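Local coordinates for protein STM4351 (PDB 2Y7I) that binds arginine with high specificity in the periplasm, probably as the solute-binding component of an amino acid uptake system, at residues F10-T15 against N26-F31; S56-L61 against A71-T76. All coordinates share one frame; numbering follows the deposited sequence.

Contact 1 of 2, residues F10-T15 against N26-F31; sequences FGTSAT and NKIVGF. With ARG (arginine), chain C.
The carbonyl oxygen of Ser13, which lies between Thr12 and Ala14, the two residues that meet Ile28, accepts two hydrogen bonds. One comes from the bound arginine, whose NH2 sits 2.9 Å from Ser13 O. The other comes from the backbone, with Thr15 N also 2.9 Å from Ser13 O. That second bond closes an inverse gamma turn centred on Ala14, where the chain leaves strand 7-12. The turn presents the Ser13 carbonyl to the guanidinium group and sends the Ala14 methyl the other way, toward residues 26-31. A weak hydrogen bond of 3.3 Å between Ser13 OG and Thr15 OG1 also spans the turn. Thr15 OG1 has a second partner in Glu118, which itself binds the ligand.

The contact between the segments is small and apolar. Ile28 carries its side with one branch. Its CG1 lies beside the backbone N (chi1 -55°), which swings CG2 anti to that N and out toward the turn. Ala14 CB meets Ile28 CG2 at 4.1 Å, methyl against methyl. Thr12 CG2 is slightly farther, 4.4 Å from Ile28 CG2. The Thr12 hydroxyl is hydrogen-bonded to Ile70 O, apart from this patch.

Strand 7-12 is the middle strand of a parallel sheet, between strands 46-51 and 68-69. Ile28 lies on strand 28-29, which pairs antiparallel with strand 21-22 in a small hairpin. It also packs on Phe49 and Asn51 of strand 46-51 and on Ile33 of helix 31-42.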
loop_
_atom_site.group_PDB
_atom_site.type_symbol
_atom_site.label_atom_id
_atom_site.label_comp_id
_atom_site.label_asym_id
_atom_site.label_seq_id
_atom_site.Cartn_x
_atom_site.Cartn_y
_atom_site.Cartn_z
ATOM N N PHE A 10 -21.110 -6.065 -0.127
ATOM C CA PHE A 10 -20.076 -6.879 -0.755
ATOM C C PHE A 10 -20.501 -8.331 -0.783
ATOM O O PHE A 10 -21.078 -8.830 0.180
ATOM C CB PHE A 10 -18.775 -6.817 0.040
ATOM C CG PHE A 10 -17.960 -5.583 -0.203
ATOM C CD1 PHE A 10 -18.202 -4.424 0.532
ATOM C CD2 PHE A 10 -16.923 -5.588 -1.138
ATOM C CE1 PHE A 10 -17.419 -3.269 0.323
ATOM C CE2 PHE A 10 -16.139 -4.435 -1.358
ATOM C CZ PHE A 10 -16.393 -3.280 -0.627
ATOM N N GLY A 11 -20.207 -9.001 -1.891
ATOM C CA GLY A 11 -20.329 -10.450 -1.978
ATOM C C GLY A 11 -18.936 -11.029 -1.861
ATOM O O GLY A 11 -17.974 -10.456 -2.385
ATOM N N THR A 12 -18.829 -12.156 -1.162
ATOM C CA THR A 12 -17.571 -12.883 -1.017
ATOM C C THR A 12 -17.840 -14.384 -0.826
ATOM O O THR A 12 -18.992 -14.816 -0.673
ATOM C CB THR A 12 -16.703 -12.340 0.161
ATOM O OG1 THR A 12 -15.355 -12.798 0.009
ATOM C CG2 THR A 12 -17.239 -12.802 1.510
ATOM N N SER A 13 -16.768 -15.168 -0.844
ATOM C CA SER A 13 -16.828 -16.592 -0.547
ATOM C C SER A 13 -15.838 -16.883 0.563
ATOM O O SER A 13 -14.629 -16.990 0.317
ATOM C CB SER A 13 -16.473 -17.425 -1.775
ATOM O OG SER A 13 -16.667 -18.798 -1.486
ATOM N N ALA A 14 -16.364 -17.000 1.780
ATOM C CA ALA A 14 -15.557 -17.100 2.996
ATOM C C ALA A 14 -15.063 -18.525 3.275
ATOM O O ALA A 14 -15.259 -19.056 4.367
ATOM C CB ALA A 14 -16.347 -16.554 4.182
ATOM N N THR A 15 -14.391 -19.098 2.280
ATOM C CA THR A 15 -13.894 -20.474 2.276
ATOM C C THR A 15 -12.369 -20.490 2.193
ATOM O O THR A 15 -11.751 -21.551 2.003
ATOM C CB THR A 15 -14.420 -21.203 1.001
ATOM O OG1 THR A 15 -14.099 -20.420 -0.169
ATOM C CG2 THR A 15 -15.923 -21.377 1.068
ATOM N N ASN A 26 -19.064 -17.256 13.960
ATOM C CA ASN A 26 -19.762 -17.142 12.676
ATOM C C ASN A 26 -19.673 -15.745 12.054
ATOM O O ASN A 26 -20.606 -15.287 11.390
ATOM C CB ASN A 26 -21.230 -17.581 12.836
ATOM C CG ASN A 26 -21.802 -18.185 11.574
ATOM O OD1 ASN A 26 -21.358 -19.242 11.120
ATOM N ND2 ASN A 26 -22.809 -17.523 11.006
ATOM N N LYS A 27 -18.554 -15.061 12.287
ATOM C CA LYS A 27 -18.310 -13.768 11.655
ATOM C C LYS A 27 -17.282 -13.903 10.535
ATOM O O LYS A 27 -16.359 -14.719 10.619
ATOM C CB LYS A 27 -17.866 -12.716 12.685
ATOM C CG LYS A 27 -18.905 -12.370 13.763
ATOM C CD LYS A 27 -20.136 -11.653 13.199
ATOM C CE LYS A 27 -20.751 -10.680 14.218
ATOM N NZ LYS A 27 -21.185 -11.314 15.507
ATOM N N ILE A 28 -17.458 -13.104 9.487
ATOM C CA ILE A 28 -16.576 -13.126 8.329
ATOM C C ILE A 28 -15.371 -12.216 8.615
ATOM O O ILE A 28 -15.541 -11.061 9.000
ATOM C CB ILE A 28 -17.319 -12.686 7.041
ATOM C CG1 ILE A 28 -18.581 -13.542 6.824
ATOM C CG2 ILE A 28 -16.402 -12.779 5.819
ATOM C CD1 ILE A 28 -19.359 -13.191 5.556
ATOM N N VAL A 29 -14.172 -12.764 8.440
ATOM C CA VAL A 29 -12.925 -12.091 8.808
ATOM C C VAL A 29 -11.852 -12.392 7.764
ATOM O O VAL A 29 -12.002 -13.297 6.947
ATOM C CB VAL A 29 -12.412 -12.536 10.232
ATOM C CG1 VAL A 29 -13.349 -12.073 11.337
ATOM C CG2 VAL A 29 -12.216 -14.055 10.295
ATOM N N GLY A 30 -10.763 -11.635 7.787
ATOM C CA GLY A 30 -9.671 -11.902 6.874
ATOM C C GLY A 30 -9.057 -10.651 6.278
ATOM O O GLY A 30 -9.511 -9.529 6.539
ATOM N N PHE A 31 -8.034 -10.857 5.452
ATOM C CA PHE A 31 -7.361 -9.753 4.788
ATOM C C PHE A 31 -8.340 -8.924 3.959
ATOM O O PHE A 31 -8.382 -7.697 4.096
ATOM C CB PHE A 31 -6.222 -10.256 3.914
ATOM C CG PHE A 31 -5.508 -9.164 3.167
ATOM C CD1 PHE A 31 -4.626 -8.315 3.825
ATOM C CD2 PHE A 31 -5.709 -9.001 1.799
ATOM C CE1 PHE A 31 -3.947 -7.308 3.127
ATOM C CE2 PHE A 31 -5.033 -8.003 1.094
ATOM C CZ PHE A 31 -4.165 -7.156 1.766
HETATM N N ARG C . -7.214 -16.390 -6.637
HETATM C CA ARG C . -8.021 -17.476 -7.275
HETATM C C ARG C . -8.885 -16.891 -8.385
HETATM O O ARG C . -9.651 -17.614 -9.018
HETATM C CB ARG C . -8.906 -18.196 -6.235
HETATM C CG ARG C . -9.817 -17.256 -5.425
HETATM C CD ARG C . -10.780 -18.013 -4.514
HETATM N NE ARG C . -11.375 -17.094 -3.539
HETATM C CZ ARG C . -12.277 -17.431 -2.620
HETATM N NH1 ARG C . -12.731 -18.682 -2.521
HETATM N NH2 ARG C . -12.730 -16.509 -1.797
HETATM O OXT ARG C . -8.849 -15.674 -8.653
#

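Contact 2 of 2, residues S56-L61 against A71-T76; sequences SLIPSL and AGMDMT. With ARG (arginine), chain C; ACT (acetate ion), chain G.
Leu57 and Ile58, on the helix of a beta-alpha-beta crossover, pack on Ala71 and Met73. Helix 57-62 joins the parallel strands 46-51 and 68-69, and residues 71-76 form the loop that follows. The tight part is at Leu57, whose CD1 presses on Ala71 CB at 3.6 Å; both residues are buried. The outer part is looser. Ile58 is partly exposed, and its CD1 lies 3.9 Å from Met73 SD. The side chain of Met73 runs extended from the backbone and bends only at its last torsion (chi3 -75°), which brings CE alongside the end of Ile58 too.

The same loop binds the ligand, mostly through its backbone. Ala71 O accepts a hydrogen bond of 2.9 Å from arginine NE and a weak one from NH2. Gly72 O accepts one of 2.9 Å from the ligand's amino N. Asp74 OD1 takes the same nitrogen at 3.2 Å. Thr76 caps helix 77-80 and also bonds an acetate, probably from crystallisation, with its OG1 2.6 Å from the acetate O. Asp74 N donates a hydrogen bond to the ligand OXT at 3.0 Å, with an N-H...O angle of 164°.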
loop_
_atom_site.group_PDB
_atom_site.type_symbol
_atom_site.label_atom_id
_atom_site.label_comp_id
_atom_site.label_asym_id
_atom_site.label_seq_id
_atom_site.Cartn_x
_atom_site.Cartn_y
_atom_site.Cartn_z
ATOM N N SER A 56 -20.382 -18.155 -8.040
ATOM C CA SER A 56 -21.667 -17.457 -8.170
ATOM C C SER A 56 -21.537 -15.942 -7.988
ATOM O O SER A 56 -22.523 -15.214 -8.137
ATOM C CB SER A 56 -22.688 -17.999 -7.159
ATOM O OG SER A 56 -22.392 -17.519 -5.853
ATOM N N LEU A 57 -20.328 -15.478 -7.680
ATOM C CA LEU A 57 -20.132 -14.081 -7.281
ATOM C C LEU A 57 -20.268 -13.110 -8.444
ATOM O O LEU A 57 -20.986 -12.113 -8.340
ATOM C CB LEU A 57 -18.784 -13.894 -6.589
ATOM C CG LEU A 57 -18.641 -14.456 -5.168
ATOM C CD1 LEU A 57 -17.188 -14.361 -4.739
ATOM C CD2 LEU A 57 -19.573 -13.744 -4.168
ATOM N N ILE A 58 -19.556 -13.386 -9.534
ATOM C CA ILE A 58 -19.682 -12.534 -10.721
ATOM C C ILE A 58 -21.118 -12.491 -11.283
ATOM O O ILE A 58 -21.638 -11.403 -11.522
ATOM C CB ILE A 58 -18.596 -12.835 -11.777
ATOM C CG1 ILE A 58 -17.273 -12.210 -11.310
ATOM C CG2 ILE A 58 -18.985 -12.274 -13.164
ATOM C CD1 ILE A 58 -16.051 -12.729 -12.035
ATOM N N PRO A 59 -21.768 -13.668 -11.478
ATOM C CA PRO A 59 -23.170 -13.674 -11.907
ATOM C C PRO A 59 -24.128 -12.892 -11.002
ATOM O O PRO A 59 -24.978 -12.152 -11.509
ATOM C CB PRO A 59 -23.530 -15.161 -11.908
ATOM C CG PRO A 59 -22.257 -15.843 -12.188
ATOM C CD PRO A 59 -21.173 -15.017 -11.549
ATOM N N SER A 60 -23.986 -13.036 -9.685
ATOM C CA SER A 60 -24.823 -12.301 -8.738
ATOM C C SER A 60 -24.553 -10.799 -8.782
ATOM O O SER A 60 -25.476 -10.000 -8.662
ATOM C CB SER A 60 -24.630 -12.831 -7.315
ATOM O OG SER A 60 -25.138 -14.145 -7.189
ATOM N N LEU A 61 -23.282 -10.424 -8.936
ATOM C CA LEU A 61 -22.900 -9.019 -9.107
ATOM C C LEU A 61 -23.598 -8.413 -10.324
ATOM O O LEU A 61 -24.186 -7.320 -10.245
ATOM C CB LEU A 61 -21.370 -8.897 -9.254
ATOM C CG LEU A 61 -20.744 -7.506 -9.449
ATOM C CD1 LEU A 61 -21.127 -6.519 -8.327
ATOM C CD2 LEU A 61 -19.235 -7.626 -9.560
ATOM N N ALA A 71 -12.920 -11.077 -3.012
ATOM C CA ALA A 71 -12.802 -12.517 -2.724
ATOM C C ALA A 71 -11.498 -13.159 -3.184
ATOM O O ALA A 71 -11.508 -14.236 -3.789
ATOM C CB ALA A 71 -14.006 -13.280 -3.323
ATOM N N GLY A 72 -10.372 -12.501 -2.903
ATOM C CA GLY A 72 -9.078 -12.974 -3.376
ATOM C C GLY A 72 -9.100 -13.198 -4.879
ATOM O O GLY A 72 -8.477 -14.127 -5.375
ATOM N N MET A 73 -9.789 -12.313 -5.599
ATOM C CA MET A 73 -10.125 -12.541 -7.008
ATOM C C MET A 73 -9.141 -11.871 -7.971
ATOM O O MET A 73 -9.087 -10.638 -8.051
ATOM C CB MET A 73 -11.557 -12.043 -7.285
ATOM C CG MET A 73 -12.020 -12.188 -8.750
ATOM S SD MET A 73 -13.715 -11.622 -9.061
ATOM C CE MET A 73 -14.647 -12.989 -8.312
ATOM N N ASP A 74 -8.370 -12.693 -8.685
ATOM C CA ASP A 74 -7.433 -12.227 -9.710
ATOM C C ASP A 74 -8.200 -11.512 -10.812
ATOM O O ASP A 74 -9.251 -11.986 -11.254
ATOM C CB ASP A 74 -6.684 -13.408 -10.352
ATOM C CG ASP A 74 -5.672 -14.069 -9.414
ATOM O OD1 ASP A 74 -5.792 -13.956 -8.179
ATOM O OD2 ASP A 74 -4.728 -14.712 -9.942
ATOM N N MET A 75 -7.652 -10.394 -11.274
ATOM C CA MET A 75 -8.258 -9.612 -12.357
ATOM C C MET A 75 -7.903 -10.198 -13.715
ATOM O O MET A 75 -7.090 -9.642 -14.453
ATOM C CB MET A 75 -7.799 -8.155 -12.284
ATOM C CG MET A 75 -8.114 -7.482 -10.944
ATOM S SD MET A 75 -7.451 -5.799 -10.807
ATOM C CE MET A 75 -5.698 -6.075 -10.949
ATOM N N THR A 76 -8.517 -11.328 -14.043
ATOM C CA THR A 76 -8.203 -12.037 -15.279
ATOM C C THR A 76 -8.875 -11.353 -16.479
ATOM O O THR A 76 -9.881 -10.661 -16.305
ATOM C CB THR A 76 -8.671 -13.495 -15.215
ATOM O OG1 THR A 76 -10.104 -13.530 -15.230
ATOM C CG2 THR A 76 -8.131 -14.207 -13.951
HETATM N N ARG C . -7.214 -16.390 -6.637
HETATM C CA ARG C . -8.021 -17.476 -7.275
HETATM C C ARG C . -8.885 -16.891 -8.385
HETATM O O ARG C . -9.651 -17.614 -9.018
HETATM C CB ARG C . -8.906 -18.196 -6.235
HETATM C CG ARG C . -9.817 -17.256 -5.425
HETATM C CD ARG C . -10.780 -18.013 -4.514
HETATM N NE ARG C . -11.375 -17.094 -3.539
HETATM C CZ ARG C . -12.277 -17.431 -2.620
HETATM N NH1 ARG C . -12.731 -18.682 -2.521
HETATM N NH2 ARG C . -12.730 -16.509 -1.797
HETATM O OXT ARG C . -8.849 -15.674 -8.653
HETATM C C ACT G . -10.239 -16.979 -15.366
HETATM O O ACT G . -10.993 -15.986 -15.414
HETATM O OXT ACT G . -9.166 -16.889 -16.015
HETATM C CH3 ACT G . -10.596 -18.197 -14.566
#

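In the fold
Contacts 1 and 2 follow one another along the chain and touch directly, with centres about 13 Å apart. Leu57 CD2 of contact 2 lies 3.5 Å from Thr12 N of contact 1, and Ala71 CB is 3.6 Å from Thr12 OG1. The helix 57-62 side of contact 2 therefore packs against the end of strand 7-12. Both contacts reach the bound arginine. Residues 10-15 serve its guanidinium end, while residues 71-76 run along it from NE to the carboxylate. Its NH2 donates to Ser13 O of contact 1 and, weakly, to Ala71 O of contact 2. Glu118 and Asp160, at the ends of strands 114-118 and 156-160 in the mixed sheet, bind the same ligand, consistent with closure of two lobes around it.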